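Local coordinates for oxidoreductase, NAD-binding/iron-sulfur cluster-binding protein (Nitratireductor pacificus pht-3B, PDB 6ZXX) that binds cobalamin and two [4Fe-4S] clusters and probably acts as an oxidoreductase of the reductive dehalogenase type, at residues M28-N33 and V262-D267; G134-S139 and A202-A207; L302-E307 and A718-S723; G396-E401 and A423-I428. All coordinates share one frame; numbering follows the deposited sequence.

Interaction 1: M28-N33 and V262-D267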
loop_
_atom_site.group_PDB
_atom_site.type_symbol
_atom_site.label_atom_id
_atom_site.label_comp_id
_atom_site.label_asym_id
_atom_site.label_seq_id
_atom_site.Cartn_x
_atom_site.Cartn_y
_atom_site.Cartn_z
ATOM N N MET A 28 20.968 -1.548 -3.785
ATOM C CA MET A 28 20.061 -2.718 -3.809
ATOM C C MET A 28 20.771 -4.005 -3.355
ATOM O O MET A 28 21.996 -4.175 -3.437
ATOM C CB MET A 28 19.445 -2.910 -5.192
ATOM C CG MET A 28 20.478 -3.107 -6.272
ATOM S SD MET A 28 20.847 -1.722 -7.347
ATOM C CE MET A 28 19.296 -1.614 -8.189
ATOM N N ARG A 29 19.976 -4.913 -2.847
ATOM C CA ARG A 29 20.471 -6.186 -2.383
ATOM C C ARG A 29 21.079 -6.961 -3.510
ATOM O O ARG A 29 20.537 -7.028 -4.595
ATOM C CB ARG A 29 19.351 -7.004 -1.748
ATOM C CG ARG A 29 18.863 -6.411 -0.440
ATOM C CD ARG A 29 17.793 -7.269 0.210
ATOM N NE ARG A 29 16.538 -7.196 -0.522
ATOM C CZ ARG A 29 16.031 -8.177 -1.268
ATOM N NH1 ARG A 29 14.857 -7.982 -1.881
ATOM N NH2 ARG A 29 16.674 -9.346 -1.423
ATOM N N LEU A 30 22.238 -7.533 -3.249
ATOM C CA LEU A 30 22.842 -8.465 -4.170
ATOM C C LEU A 30 22.158 -9.835 -4.144
ATOM O O LEU A 30 22.104 -10.513 -5.156
ATOM C CB LEU A 30 24.287 -8.687 -3.755
ATOM C CG LEU A 30 25.363 -7.716 -4.209
ATOM C CD1 LEU A 30 26.529 -7.840 -3.232
ATOM C CD2 LEU A 30 25.761 -8.081 -5.637
ATOM N N TYR A 31 21.660 -10.227 -2.966
ATOM C CA TYR A 31 21.166 -11.568 -2.681
ATOM C C TYR A 31 19.660 -11.610 -2.520
ATOM O O TYR A 31 19.067 -10.723 -1.928
ATOM C CB TYR A 31 21.888 -12.124 -1.423
ATOM C CG TYR A 31 23.381 -12.263 -1.700
ATOM C CD1 TYR A 31 23.834 -13.189 -2.608
ATOM C CD2 TYR A 31 24.299 -11.411 -1.129
ATOM C CE1 TYR A 31 25.174 -13.300 -2.938
ATOM C CE2 TYR A 31 25.651 -11.504 -1.421
ATOM C CZ TYR A 31 26.099 -12.446 -2.347
ATOM O OH TYR A 31 27.455 -12.592 -2.684
ATOM N N SER A 32 19.036 -12.657 -3.045
ATOM C CA SER A 32 17.594 -12.818 -2.953
ATOM C C SER A 32 17.156 -13.339 -1.609
ATOM O O SER A 32 17.835 -14.133 -0.971
ATOM C CB SER A 32 17.111 -13.813 -3.992
ATOM O OG SER A 32 15.738 -14.176 -3.780
ATOM N N ASN A 33 15.966 -12.938 -1.190
ATOM C CA ASN A 33 15.387 -13.448 0.053
ATOM C C ASN A 33 14.372 -14.558 -0.164
ATOM O O ASN A 33 13.541 -14.806 0.688
ATOM C CB ASN A 33 14.730 -12.312 0.858
ATOM C CG ASN A 33 13.580 -11.642 0.135
ATOM O OD1 ASN A 33 12.883 -12.221 -0.717
ATOM N ND2 ASN A 33 13.390 -10.362 0.459
ATOM N N VAL A 262 26.389 -10.281 7.520
ATOM C CA VAL A 262 25.358 -9.276 7.778
ATOM C C VAL A 262 25.587 -8.096 6.826
ATOM O O VAL A 262 24.638 -7.582 6.188
ATOM C CB VAL A 262 25.401 -8.798 9.243
ATOM C CG1 VAL A 262 24.499 -7.624 9.474
ATOM C CG2 VAL A 262 25.049 -9.948 10.155
ATOM N N MET A 263 26.856 -7.683 6.727
ATOM C CA MET A 263 27.227 -6.538 5.905
ATOM C C MET A 263 26.794 -6.749 4.443
ATOM O O MET A 263 26.194 -5.872 3.829
ATOM C CB MET A 263 28.705 -6.309 6.020
ATOM C CG MET A 263 29.209 -5.127 5.206
ATOM S SD MET A 263 28.695 -3.550 6.009
ATOM C CE MET A 263 28.383 -2.687 4.508
ATOM N N LEU A 264 27.094 -7.917 3.891
ATOM C CA LEU A 264 26.714 -8.220 2.501
ATOM C C LEU A 264 25.277 -8.675 2.353
ATOM O O LEU A 264 24.763 -8.795 1.235
ATOM C CB LEU A 264 27.656 -9.270 1.897
ATOM C CG LEU A 264 28.962 -8.639 1.438
ATOM C CD1 LEU A 264 30.032 -9.701 1.330
ATOM C CD2 LEU A 264 28.826 -7.892 0.111
ATOM N N GLY A 265 24.645 -9.000 3.478
ATOM C CA GLY A 265 23.268 -9.476 3.496
ATOM C C GLY A 265 23.099 -10.761 2.699
ATOM O O GLY A 265 22.265 -10.843 1.800
ATOM N N ILE A 266 23.882 -11.775 3.056
ATOM C CA ILE A 266 23.923 -13.014 2.265
ATOM C C ILE A 266 22.645 -13.790 2.274
ATOM O O ILE A 266 22.392 -14.527 1.339
ATOM C CB ILE A 266 25.059 -13.978 2.653
ATOM C CG1 ILE A 266 24.922 -14.428 4.095
ATOM C CG2 ILE A 266 26.368 -13.251 2.410
ATOM C CD1 ILE A 266 25.932 -15.474 4.502
ATOM N N ASP A 267 21.831 -13.615 3.304
ATOM C CA ASP A 267 20.555 -14.358 3.391
ATOM C C ASP A 267 19.342 -13.616 2.766
ATOM O O ASP A 267 18.186 -13.978 2.995
ATOM C CB ASP A 267 20.294 -14.723 4.852
ATOM C CG ASP A 267 21.195 -15.834 5.349
ATOM O OD1 ASP A 267 21.518 -16.751 4.545
ATOM O OD2 ASP A 267 21.551 -15.805 6.562
HETATM O O HOH W 1 22.983 -7.819 -0.741
#
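Tyr31 and Ile266 bring the two backbones closest, with their CA atoms 5.8 Å apart, and the lines from CA 30 to 33 and from CA 264 to 267 run only 22° apart. The segment 28-33 is irregular coil. The segment 262-267 carries the end of helix 260-263, closed by a Schellman motif with Gly265, of positive phi, as its C-prime residue.

Tyr31 carries most of the contact. Its CG stands anti to the carbonyl carbon (chi1 -63°), which brings CB and the CD2 side of the ring up to the carbonyl oxygens of this turn. CB lies 3.5 Å from Gly265 O, and Ile266 O is close to the same carbon. Leu264 O meets the ring at its edge, in plane, 3.6 Å from Tyr31 CD2. Tyr31 CE2 also lies 4.3 Å from Ile266 CG2. Leu30 CB sits over one face of the ring, offset toward its rim. Beyond the ring, Leu30 CD1 touches Leu264 CD2 at 4.1 Å as the two leucines cross obliquely.

No direct hydrogen bond joins the segments. A water bridges them instead, accepting from Leu30 N at 2.6 Å and donating to Leu264 O at 2.8 Å. The charged and polar groups find partners outside: Glu600 takes Arg29 and Ser32, Glu433 takes Asn33, and Arg47 takes Asp267.

This is surface packing of the N-terminal coil against a helix end. It rests on carbon laid against carbonyl oxygen and on one shared water, so the contact probably depends on shape and on the bridging water more than on direct polar pairing.

Interaction 2: G134-S139 and A202-A207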
loop_
_atom_site.group_PDB
_atom_site.type_symbol
_atom_site.label_atom_id
_atom_site.label_comp_id
_atom_site.label_asym_id
_atom_site.label_seq_id
_atom_site.Cartn_x
_atom_site.Cartn_y
_atom_site.Cartn_z
ATOM N N GLY A 134 0.121 -3.262 36.798
ATOM C CA GLY A 134 -0.456 -1.976 36.348
ATOM C C GLY A 134 -1.865 -2.103 35.792
ATOM O O GLY A 134 -2.574 -3.076 36.084
ATOM N N ASP A 135 -2.281 -1.126 34.992
ATOM C CA ASP A 135 -3.621 -1.147 34.360
ATOM C C ASP A 135 -3.853 -2.302 33.382
ATOM O O ASP A 135 -4.970 -2.519 32.891
ATOM C CB ASP A 135 -3.892 0.175 33.623
ATOM C CG ASP A 135 -4.490 1.248 34.531
ATOM O OD1 ASP A 135 -5.027 0.909 35.609
ATOM O OD2 ASP A 135 -4.419 2.435 34.140
ATOM N N CYS A 136 -2.784 -3.022 33.071
ATOM C CA CYS A 136 -2.844 -4.049 32.047
ATOM C C CYS A 136 -3.735 -5.213 32.506
ATOM O O CYS A 136 -3.678 -5.630 33.673
ATOM C CB CYS A 136 -1.421 -4.501 31.664
ATOM S SG CYS A 136 -1.385 -5.679 30.299
ATOM N N ASP A 137 -4.566 -5.692 31.576
ATOM C CA ASP A 137 -5.374 -6.899 31.752
ATOM C C ASP A 137 -4.458 -7.960 32.349
ATOM O O ASP A 137 -3.386 -8.224 31.802
ATOM C CB ASP A 137 -5.934 -7.350 30.399
ATOM C CG ASP A 137 -6.947 -8.504 30.486
ATOM O OD1 ASP A 137 -6.863 -9.377 31.374
ATOM O OD2 ASP A 137 -7.798 -8.580 29.567
ATOM N N PRO A 138 -4.851 -8.548 33.500
ATOM C CA PRO A 138 -4.070 -9.621 34.150
ATOM C C PRO A 138 -4.172 -11.002 33.480
ATOM O O PRO A 138 -3.501 -11.927 33.908
ATOM C CB PRO A 138 -4.643 -9.692 35.570
ATOM C CG PRO A 138 -5.964 -9.024 35.512
ATOM C CD PRO A 138 -6.070 -8.212 34.261
ATOM N N SER A 139 -4.975 -11.132 32.438
ATOM C CA SER A 139 -5.015 -12.337 31.644
ATOM C C SER A 139 -3.863 -12.412 30.623
ATOM O O SER A 139 -3.630 -13.447 29.977
ATOM C CB SER A 139 -6.328 -12.372 30.884
ATOM O OG SER A 139 -6.393 -13.549 30.132
ATOM N N ALA A 202 -0.258 3.526 26.801
ATOM C CA ALA A 202 0.356 2.256 27.160
ATOM C C ALA A 202 0.076 1.978 28.624
ATOM O O ALA A 202 0.076 2.892 29.459
ATOM C CB ALA A 202 1.858 2.313 26.923
ATOM N N GLN A 203 -0.132 0.713 28.928
ATOM C CA GLN A 203 -0.349 0.229 30.283
ATOM C C GLN A 203 0.838 -0.577 30.819
ATOM O O GLN A 203 0.812 -1.040 31.953
ATOM C CB GLN A 203 -1.552 -0.672 30.266
ATOM C CG GLN A 203 -2.783 0.014 29.758
ATOM C CD GLN A 203 -3.909 -0.960 29.590
ATOM O OE1 GLN A 203 -3.722 -2.110 29.211
ATOM N NE2 GLN A 203 -5.092 -0.519 29.940
ATOM N N VAL A 204 1.845 -0.759 29.970
ATOM C CA VAL A 204 3.073 -1.488 30.293
ATOM C C VAL A 204 4.283 -0.658 29.962
ATOM O O VAL A 204 4.183 0.378 29.278
ATOM C CB VAL A 204 3.178 -2.818 29.531
ATOM C CG1 VAL A 204 2.093 -3.754 30.014
ATOM C CG2 VAL A 204 3.103 -2.629 28.017
ATOM N N ASP A 205 5.442 -1.117 30.450
ATOM C CA ASP A 205 6.696 -0.391 30.264
ATOM C C ASP A 205 7.326 -0.759 28.933
ATOM O O ASP A 205 7.925 -1.837 28.777
ATOM C CB ASP A 205 7.648 -0.689 31.402
ATOM C CG ASP A 205 8.855 0.225 31.401
ATOM O OD1 ASP A 205 9.313 0.728 30.335
ATOM O OD2 ASP A 205 9.377 0.429 32.511
ATOM N N LEU A 206 7.184 0.146 27.977
ATOM C CA LEU A 206 7.526 -0.142 26.589
ATOM C C LEU A 206 9.016 -0.448 26.429
ATOM O O LEU A 206 9.342 -1.459 25.856
ATOM C CB LEU A 206 7.131 1.024 25.651
ATOM C CG LEU A 206 5.640 1.342 25.479
ATOM C CD1 LEU A 206 5.494 2.592 24.616
ATOM C CD2 LEU A 206 4.836 0.185 24.920
ATOM N N ALA A 207 9.875 0.427 26.949
ATOM C CA ALA A 207 11.331 0.245 26.960
ATOM C C ALA A 207 11.774 -1.056 27.614
ATOM O O ALA A 207 12.601 -1.782 27.082
ATOM C CB ALA A 207 11.982 1.416 27.671
#
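Gln203 lies against Asp135 and Cys136 where two loops meet beside a four-stranded antiparallel sheet. One loop joins helix 129-133 to strand 142-149. The other follows the edge strand 194-198, one of the two outermost, and leads into helix 206-212, with Asp205 as N-cap.

The side chain of Gln203 starts with CB, which sits 3.9 Å from Cys136 N and a little farther from Cys136 CA. Its CG is anti to the carbonyl carbon (chi1 -58°), and the chain then runs extended along the backbone of the other loop. CG meets Asp135 CB at 4.0 Å. CD lies 3.8 Å from Asp135 O. At the amide, OE1 comes within 3.5 Å of Cys136 CA, while NE2 is 3.6 Å from Asp135 O. No hydrogen bond crosses between the segments, so the amide is laid against the peptide rather than bonded to it. The backbone N of Gln203 is bonded to His197 of strand 194-198, which helps fix where the side chain begins.

Cut back to an alanine, this position would probably leave Asp135 CB and the Asp135 peptide uncovered and open a gap between the loops.

Cys136 and Val204 form the apolar side of the contact, and Cys136 also touches Thr238 of strand 232-239. Val204 CG1 lies 4.0 Å from both CB and SG of Cys136. Farther along, the loop is shaped by an Asx turn: Ser139 N donates to Asp137 OD1 at 2.8 Å, meeting the oxygen on its anti side, 33° out of the carboxylate plane.

Interaction 3: L302-E307 and A718-S723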
loop_
_atom_site.group_PDB
_atom_site.type_symbol
_atom_site.label_atom_id
_atom_site.label_comp_id
_atom_site.label_asym_id
_atom_site.label_seq_id
_atom_site.Cartn_x
_atom_site.Cartn_y
_atom_site.Cartn_z
ATOM N N LEU A 302 -2.942 7.831 -26.175
ATOM C CA LEU A 302 -3.841 8.940 -26.489
ATOM C C LEU A 302 -4.784 9.364 -25.337
ATOM O O LEU A 302 -5.413 8.526 -24.695
ATOM C CB LEU A 302 -4.769 8.575 -27.642
ATOM C CG LEU A 302 -4.741 9.327 -28.956
ATOM C CD1 LEU A 302 -6.082 8.988 -29.610
ATOM C CD2 LEU A 302 -4.577 10.828 -28.875
ATOM N N VAL A 303 -4.870 10.674 -25.122
ATOM C CA VAL A 303 -5.819 11.270 -24.199
ATOM C C VAL A 303 -6.486 12.427 -24.932
ATOM O O VAL A 303 -5.849 13.409 -25.283
ATOM C CB VAL A 303 -5.139 11.786 -22.914
ATOM C CG1 VAL A 303 -6.195 12.376 -21.975
ATOM C CG2 VAL A 303 -4.383 10.666 -22.226
ATOM N N VAL A 304 -7.785 12.298 -25.172
ATOM C CA VAL A 304 -8.529 13.335 -25.890
ATOM C C VAL A 304 -9.488 14.021 -24.946
ATOM O O VAL A 304 -10.649 13.672 -24.877
ATOM C CB VAL A 304 -9.313 12.775 -27.090
ATOM C CG1 VAL A 304 -9.863 13.913 -27.926
ATOM C CG2 VAL A 304 -8.402 11.890 -27.957
ATOM N N ARG A 305 -8.976 15.018 -24.237
ATOM C CA ARG A 305 -9.698 15.659 -23.153
ATOM C C ARG A 305 -11.102 16.147 -23.544
ATOM O O ARG A 305 -12.045 15.965 -22.786
ATOM C CB ARG A 305 -8.896 16.833 -22.600
ATOM C CG ARG A 305 -7.713 16.406 -21.813
ATOM C CD ARG A 305 -6.761 17.557 -21.689
ATOM N NE ARG A 305 -5.692 17.244 -20.755
ATOM C CZ ARG A 305 -4.659 16.434 -21.016
ATOM N NH1 ARG A 305 -4.527 15.808 -22.194
ATOM N NH2 ARG A 305 -3.765 16.238 -20.064
ATOM N N GLN A 306 -11.241 16.737 -24.735
ATOM C CA GLN A 306 -12.533 17.288 -25.136
ATOM C C GLN A 306 -13.586 16.209 -25.304
ATOM O O GLN A 306 -14.742 16.518 -25.388
ATOM C CB GLN A 306 -12.445 18.113 -26.408
ATOM C CG GLN A 306 -11.417 19.229 -26.333
ATOM C CD GLN A 306 -11.636 20.302 -27.362
ATOM O OE1 GLN A 306 -10.875 20.433 -28.294
ATOM N NE2 GLN A 306 -12.717 21.039 -27.217
ATOM N N GLU A 307 -13.163 14.948 -25.307
ATOM C CA GLU A 307 -14.037 13.799 -25.524
ATOM C C GLU A 307 -14.167 12.917 -24.304
ATOM O O GLU A 307 -14.843 11.878 -24.340
ATOM C CB GLU A 307 -13.511 12.964 -26.676
ATOM C CG GLU A 307 -13.748 13.655 -28.013
ATOM C CD GLU A 307 -13.184 12.899 -29.199
ATOM O OE1 GLU A 307 -12.775 13.572 -30.202
ATOM O OE2 GLU A 307 -13.146 11.639 -29.127
ATOM N N ALA A 718 -6.099 9.583 -36.713
ATOM C CA ALA A 718 -6.375 10.073 -38.057
ATOM C C ALA A 718 -7.511 11.085 -38.037
ATOM O O ALA A 718 -7.469 12.117 -38.718
ATOM C CB ALA A 718 -6.727 8.928 -38.967
ATOM N N ARG A 719 -8.526 10.775 -37.240
ATOM C CA ARG A 719 -9.719 11.603 -37.105
ATOM C C ARG A 719 -9.382 12.952 -36.489
ATOM O O ARG A 719 -9.801 13.978 -36.976
ATOM C CB ARG A 719 -10.723 10.906 -36.211
ATOM C CG ARG A 719 -12.109 11.480 -36.329
ATOM C CD ARG A 719 -13.057 10.770 -35.367
ATOM N NE ARG A 719 -12.972 11.456 -34.107
ATOM C CZ ARG A 719 -12.576 10.915 -32.962
ATOM N NH1 ARG A 719 -12.279 9.641 -32.882
ATOM N NH2 ARG A 719 -12.508 11.683 -31.876
ATOM N N LEU A 720 -8.570 12.929 -35.447
ATOM C CA LEU A 720 -8.159 14.156 -34.808
ATOM C C LEU A 720 -7.237 15.003 -35.690
ATOM O O LEU A 720 -7.291 16.263 -35.618
ATOM C CB LEU A 720 -7.461 13.854 -33.491
ATOM C CG LEU A 720 -8.302 13.087 -32.479
ATOM C CD1 LEU A 720 -7.424 12.691 -31.307
ATOM C CD2 LEU A 720 -9.495 13.876 -31.986
ATOM N N LYS A 721 -6.381 14.325 -36.474
ATOM C CA LYS A 721 -5.446 15.012 -37.389
ATOM C C LYS A 721 -6.267 15.795 -38.472
ATOM O O LYS A 721 -5.919 16.914 -38.841
ATOM C CB LYS A 721 -4.272 14.089 -37.931
ATOM C CG LYS A 721 -4.372 13.543 -39.363
ATOM N N SER A 722 -7.416 15.276 -38.902
ATOM C CA SER A 722 -8.214 15.970 -39.937
ATOM C C SER A 722 -8.940 17.247 -39.459
ATOM O O SER A 722 -9.355 18.036 -40.291
ATOM C CB SER A 722 -9.204 15.025 -40.634
ATOM O OG SER A 722 -10.298 14.745 -39.809
ATOM N N SER A 723 -9.071 17.444 -38.145
ATOM C CA SER A 723 -9.457 18.742 -37.588
ATOM C C SER A 723 -8.273 19.576 -37.068
ATOM O O SER A 723 -8.473 20.485 -36.244
ATOM C CB SER A 723 -10.504 18.557 -36.460
ATOM O OG SER A 723 -11.538 17.657 -36.819
#
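Two torsion patterns bring Glu307 and Arg719 together. Glu307 has CG anti to the carbonyl carbon (chi1 -73°) and runs extended from there. Arg719 bends at chi3 (87°), turning its guanidinium towards the carboxylate. The contact packs the C-terminal helix 713-722 against a loop that includes a 3-10 turn, residues 305-307.

The salt bridge uses a single nitrogen. Arg719 NH2 lies 2.5 Å from Glu307 OE1, a short distance whose exact value is doubtful, and 2.8 Å from Glu307 OE2. OE1 comes in at the edge of the guanidinium, and the two planes are 38° apart. Arg719 NH1 has a second acid, Glu711. A glutamine in place of Glu307 would probably cost Arg719 NH2 its charged mate and weaken the tie between loop and helix.

Leu720 supplies the apolar half. Its CD1 meets Val304 CG2 tip to tip at 3.6 Å and reaches Leu302 CD2 at 4.2 Å. Its CD2 turns to Val304 CG1 and passes Glu307 OE1 at 3.7 Å, lining one side of the salt bridge with carbon.

The loop backbone is also bonded to Glu566 and Gly564, and Val303 touches the bound cobalamin. The 3-10 turn that carries Glu307 is closed by Glu307 N, which donates to Val304 O at 2.9 Å.

Interaction 4: G396-E401 and A423-I428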
loop_
_atom_site.group_PDB
_atom_site.type_symbol
_atom_site.label_atom_id
_atom_site.label_comp_id
_atom_site.label_asym_id
_atom_site.label_seq_id
_atom_site.Cartn_x
_atom_site.Cartn_y
_atom_site.Cartn_z
ATOM N N GLY A 396 4.166 11.962 -6.777
ATOM C CA GLY A 396 4.100 12.662 -8.064
ATOM C C GLY A 396 2.979 13.645 -7.990
ATOM O O GLY A 396 2.065 13.466 -7.201
ATOM N N ILE A 397 3.096 14.714 -8.771
ATOM C CA ILE A 397 2.180 15.863 -8.691
ATOM C C ILE A 397 1.743 16.202 -10.096
ATOM O O ILE A 397 2.557 16.228 -11.000
ATOM C CB ILE A 397 2.867 17.126 -8.053
ATOM C CG1 ILE A 397 3.295 16.814 -6.602
ATOM C CG2 ILE A 397 1.933 18.349 -8.103
ATOM C CD1 ILE A 397 4.461 17.618 -6.121
ATOM N N CYS A 398 0.454 16.398 -10.263
ATOM C CA CYS A 398 -0.110 16.882 -11.513
ATOM C C CYS A 398 -1.232 17.880 -11.229
ATOM O O CYS A 398 -1.664 18.039 -10.100
ATOM C CB CYS A 398 -0.634 15.728 -12.378
ATOM S SG CYS A 398 -1.973 14.752 -11.633
ATOM N N ARG A 399 -1.694 18.542 -12.278
ATOM C CA ARG A 399 -2.917 19.342 -12.236
ATOM C C ARG A 399 -4.103 18.443 -12.087
ATOM O O ARG A 399 -4.245 17.461 -12.807
ATOM C CB ARG A 399 -3.091 20.141 -13.531
ATOM C CG ARG A 399 -2.213 21.355 -13.668
ATOM C CD ARG A 399 -3.043 22.617 -13.598
ATOM N NE ARG A 399 -2.245 23.726 -13.061
ATOM C CZ ARG A 399 -2.725 24.783 -12.388
ATOM N NH1 ARG A 399 -4.030 24.952 -12.152
ATOM N NH2 ARG A 399 -1.873 25.696 -11.935
ATOM N N ALA A 400 -4.971 18.784 -11.147
ATOM C CA ALA A 400 -6.254 18.068 -10.986
ATOM C C ALA A 400 -7.280 18.568 -11.985
ATOM O O ALA A 400 -8.066 19.449 -11.674
ATOM C CB ALA A 400 -6.811 18.237 -9.566
ATOM N N GLU A 401 -7.264 17.995 -13.181
ATOM C CA GLU A 401 -8.135 18.438 -14.275
ATOM C C GLU A 401 -9.582 18.040 -14.033
ATOM O O GLU A 401 -9.869 17.057 -13.321
ATOM C CB GLU A 401 -7.650 17.910 -15.606
ATOM C CG GLU A 401 -6.192 18.335 -15.893
ATOM C CD GLU A 401 -5.658 17.825 -17.203
ATOM O OE1 GLU A 401 -6.377 17.991 -18.202
ATOM O OE2 GLU A 401 -4.532 17.223 -17.241
ATOM N N ALA A 423 -3.394 17.713 -7.940
ATOM C CA ALA A 423 -3.419 16.379 -7.342
ATOM C C ALA A 423 -2.027 15.986 -6.913
ATOM O O ALA A 423 -1.092 15.995 -7.719
ATOM C CB ALA A 423 -3.960 15.356 -8.326
ATOM N N VAL A 424 -1.885 15.635 -5.641
ATOM C CA VAL A 424 -0.703 14.910 -5.174
ATOM C C VAL A 424 -1.000 13.422 -5.101
ATOM O O VAL A 424 -1.881 12.962 -4.349
ATOM C CB VAL A 424 -0.256 15.386 -3.803
ATOM C CG1 VAL A 424 1.054 14.698 -3.365
ATOM C CG2 VAL A 424 -0.081 16.891 -3.849
ATOM N N VAL A 425 -0.206 12.665 -5.863
ATOM C CA VAL A 425 -0.437 11.237 -6.092
ATOM C C VAL A 425 0.709 10.425 -5.468
ATOM O O VAL A 425 1.903 10.696 -5.700
ATOM C CB VAL A 425 -0.488 10.930 -7.608
ATOM C CG1 VAL A 425 -0.935 9.488 -7.871
ATOM C CG2 VAL A 425 -1.396 11.919 -8.304
ATOM N N MET A 426 0.347 9.427 -4.676
ATOM C CA MET A 426 1.379 8.631 -4.027
ATOM C C MET A 426 1.047 7.182 -4.169
ATOM O O MET A 426 -0.115 6.809 -4.125
ATOM C CB MET A 426 1.525 9.010 -2.557
ATOM C CG MET A 426 1.971 10.459 -2.388
ATOM S SD MET A 426 1.943 10.995 -0.685
ATOM C CE MET A 426 0.172 11.225 -0.451
ATOM N N LEU A 427 2.080 6.379 -4.429
ATOM C CA LEU A 427 1.959 4.940 -4.548
ATOM C C LEU A 427 2.466 4.288 -3.291
ATOM O O LEU A 427 3.510 4.647 -2.764
ATOM C CB LEU A 427 2.738 4.417 -5.767
ATOM C CG LEU A 427 2.290 4.978 -7.124
ATOM C CD1 LEU A 427 3.136 4.346 -8.207
ATOM C CD2 LEU A 427 0.815 4.737 -7.381
ATOM N N ILE A 428 1.692 3.319 -2.829
ATOM C CA ILE A 428 2.074 2.451 -1.740
ATOM C C ILE A 428 2.236 1.045 -2.279
ATOM O O ILE A 428 1.311 0.495 -2.825
ATOM C CB ILE A 428 1.019 2.416 -0.637
ATOM C CG1 ILE A 428 0.651 3.835 -0.169
ATOM C CG2 ILE A 428 1.535 1.557 0.527
ATOM C CD1 ILE A 428 1.796 4.561 0.504
#
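Ala423 O is approached by two groups of the neighbouring strand: Cys398 N donates to it at 3.0 Å, and Ile397 CA lies 3.4 Å away in a CA-H...O contact. In return Ala423 N donates to Cys398 O at 2.8 Å. Gly396 and Val425 form the second hydrogen-bonded pair, with Gly396 N to Val425 O and Val425 N to Gly396 O both 2.8 Å. Ile397 and Val424 face each other as the non-hydrogen-bonded pair between them. The strands run antiparallel, 148° apart.

Cys398, Ala423 and Val425 share one sheet face. Cys398 SG sits between its backbone N and carbonyl carbon (chi1 62°), which brings it 3.9 Å from Ala423 CB and within touch of Val425 CG2. On the other face Ile397 CG1 meets Val424 CG2 loosely, at 4.4 Å. Past the strand end, Ala400 centres an inverse gamma turn and sets its CB 4.2 Å from Ala423 CB.

Strand 394-399 is one of the two edge strands of this four-stranded antiparallel sheet, and strand 422-429 continues the pairing to strand 514-521. Helix 486-492 covers the Cys398 and Val425 face, near the cobalamin site, while Met426 packs on helix 445-469.

Interaction 4 is the buried one, and its backbone bonds join two neighbouring strands of a sheet. The other three are surface contacts, and in none of them does a direct hydrogen bond cross. Interaction 1 relies on a bridging water and a ring against carbonyls, interaction 2 on an amide laid along a peptide, and interaction 3 on a salt bridge beside leucine and valine. Interactions 3 and 4 are in touch: Arg305 NE and Glu401 OE1 form a salt bridge of 2.7 Å, and both contacts lie near the cobalamin. Interactions 1 and 2 lie away from the annotated sites. Interaction 2 borders the other four-stranded sheet, about 65 Å from interaction 3 between centres.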